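Local coordinates for protein Nrps/pks (Streptomyces albus, PDB 4OPE) that probably extends polyketide chains by decarboxylative Claisen condensation, as a ketosynthase domain of the AT-less type I synthase that makes oxazolomycin, at residues A[496-501]-A[524-529]. Sequence-based numbering, arbitrary orientation.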
loop_
_atom_site.group_PDB
_atom_site.type_symbol
_atom_site.label_atom_id
_atom_site.label_comp_id
_atom_site.label_asym_id
_atom_site.label_seq_id
_atom_site.Cartn_x
_atom_site.Cartn_y
_atom_site.Cartn_z
ATOM N N HIS A 496 15.898 27.221 -20.912
ATOM C CA HIS A 496 15.572 27.977 -22.156
ATOM C C HIS A 496 14.396 28.889 -21.949
ATOM O O HIS A 496 13.358 28.458 -21.506
ATOM C CB HIS A 496 15.325 27.049 -23.334
ATOM C CG HIS A 496 16.549 26.326 -23.751
ATOM N ND1 HIS A 496 17.107 26.477 -25.002
ATOM C CD2 HIS A 496 17.411 25.560 -23.038
ATOM C CE1 HIS A 496 18.249 25.811 -25.051
ATOM N NE2 HIS A 496 18.449 25.232 -23.877
ATOM N N ARG A 497 14.540 30.161 -22.276
ATOM C CA ARG A 497 13.575 31.171 -21.843
ATOM C C ARG A 497 12.917 31.831 -23.008
ATOM O O ARG A 497 13.541 32.081 -24.040
ATOM C CB ARG A 497 14.274 32.239 -20.996
ATOM C CG ARG A 497 15.007 31.695 -19.766
ATOM C CD ARG A 497 14.048 31.591 -18.619
ATOM N NE ARG A 497 14.599 30.845 -17.518
ATOM C CZ ARG A 497 14.806 31.308 -16.292
ATOM N NH1 ARG A 497 14.512 32.543 -15.923
ATOM N NH2 ARG A 497 15.289 30.483 -15.401
ATOM N N LEU A 498 11.643 32.121 -22.827
ATOM C CA LEU A 498 10.887 32.998 -23.730
ATOM C C LEU A 498 10.038 34.013 -22.908
ATOM O O LEU A 498 9.530 33.678 -21.865
ATOM C CB LEU A 498 10.024 32.170 -24.667
ATOM C CG LEU A 498 9.277 32.967 -25.710
ATOM C CD1 LEU A 498 9.062 32.122 -26.949
ATOM C CD2 LEU A 498 7.933 33.444 -25.213
ATOM N N ALA A 499 9.898 35.251 -23.374
ATOM C CA ALA A 499 8.998 36.194 -22.720
ATOM C C ALA A 499 8.344 37.154 -23.676
ATOM O O ALA A 499 8.920 37.533 -24.716
ATOM C CB ALA A 499 9.730 36.977 -21.656
ATOM N N VAL A 500 7.142 37.565 -23.313
ATOM C CA VAL A 500 6.397 38.525 -24.096
ATOM C C VAL A 500 5.706 39.470 -23.151
ATOM O O VAL A 500 5.214 39.085 -22.083
ATOM C CB VAL A 500 5.303 37.859 -24.930
ATOM C CG1 VAL A 500 4.859 38.780 -26.034
ATOM C CG2 VAL A 500 5.810 36.550 -25.521
ATOM N N VAL A 501 5.683 40.727 -23.548
ATOM C CA VAL A 501 4.879 41.733 -22.889
ATOM C C VAL A 501 3.580 41.811 -23.624
ATOM O O VAL A 501 3.578 41.808 -24.847
ATOM C CB VAL A 501 5.550 43.084 -22.920
ATOM C CG1 VAL A 501 4.770 44.033 -22.032
ATOM C CG2 VAL A 501 6.975 42.929 -22.423
ATOM N N VAL A 524 8.648 39.666 -28.548
ATOM C CA VAL A 524 9.124 38.397 -28.035
ATOM C C VAL A 524 10.625 38.353 -27.760
ATOM O O VAL A 524 11.418 38.547 -28.667
ATOM C CB VAL A 524 8.796 37.281 -29.017
ATOM C CG1 VAL A 524 9.272 35.972 -28.463
ATOM C CG2 VAL A 524 7.298 37.207 -29.237
ATOM N N LEU A 525 11.024 38.078 -26.522
ATOM C CA LEU A 525 12.440 37.950 -26.204
ATOM C C LEU A 525 12.773 36.487 -25.896
ATOM O O LEU A 525 11.965 35.776 -25.356
ATOM C CB LEU A 525 12.803 38.798 -24.998
ATOM C CG LEU A 525 12.256 40.225 -24.916
ATOM C CD1 LEU A 525 12.599 40.874 -23.571
ATOM C CD2 LEU A 525 12.769 41.066 -26.068
ATOM N N THR A 526 13.974 36.048 -26.236
ATOM C CA THR A 526 14.369 34.702 -25.960
ATOM C C THR A 526 15.788 34.695 -25.447
ATOM O O THR A 526 16.563 35.569 -25.763
ATOM C CB THR A 526 14.296 33.763 -27.190
ATOM O OG1 THR A 526 15.321 34.121 -28.107
ATOM C CG2 THR A 526 12.967 33.835 -27.884
ATOM N N GLY A 527 16.130 33.691 -24.654
ATOM C CA GLY A 527 17.501 33.547 -24.234
ATOM C C GLY A 527 17.693 32.304 -23.424
ATOM O O GLY A 527 16.760 31.574 -23.191
ATOM N N THR A 528 18.914 32.047 -23.028
ATOM C CA THR A 528 19.187 30.934 -22.147
ATOM C C THR A 528 19.617 31.515 -20.825
ATOM O O THR A 528 20.295 32.538 -20.775
ATOM C CB THR A 528 20.250 30.008 -22.744
ATOM O OG1 THR A 528 19.658 29.307 -23.839
ATOM C CG2 THR A 528 20.677 28.979 -21.726
ATOM N N ALA A 529 19.182 30.894 -19.744
ATOM C CA ALA A 529 19.488 31.442 -18.444
ATOM C C ALA A 529 20.984 31.361 -18.226
ATOM O O ALA A 529 21.636 30.519 -18.810
ATOM C CB ALA A 529 18.761 30.677 -17.350
#
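Strands 496-501 and 524-528 form an antiparallel ladder at one margin of a small three-stranded sheet, separate from the large mixed sheet of the thiolase-fold ketosynthase core; 449-455 flanks 496-501 on its other side. Two hydrogen-bonded pairs, Arg497 with Gly527 and Ala499 with Leu525, fix the register. Within the first pair the bonds differ in approach: Arg497 N meets Gly527 O at 2.8 Å almost along the C=O axis, whereas Gly527 N reaches Arg497 O at 3.1 Å from 37° out of the carbonyl plane. Both bonds of the second pair lie in the plane of their acceptor carbonyl.

The face bearing Leu498, Val500 and Val524 is packed by helices 458-473 and 505-516. Leu498 places CG anti to its backbone N (chi1 -176°), and the side chains of Leu498 and Val524 cross obliquely, Leu498 CG 4.1 Å from Val524 CG1. The other Val524 branch, CG2, lies beside its own backbone N and touches Val500 CG2, also at 4.1 Å, so one valine spans two neighbours.

Arg497 leaves from the same face as Leu525, which packs on helix 541-550. With CG anti to the carbonyl carbon, the chain rises off the sheet, CB lying 3.4 Å from Gly527 O, and bends at chi2 (-86°). Gly527 presents no side chain beside it. NE bonds Met494 O and NH1 bonds Trp548 O, holding the guanidinium in a cation-pi contact with Trp548. An alanine here would remove the bond to Met494 O and, by losing both links to Trp548, would probably loosen the seating of helix 541-550 on the sheet. Beyond the strand end, Ala529 CB sits 3.8 Å above one guanidinium face, displaced toward its rim and nearest to NH2.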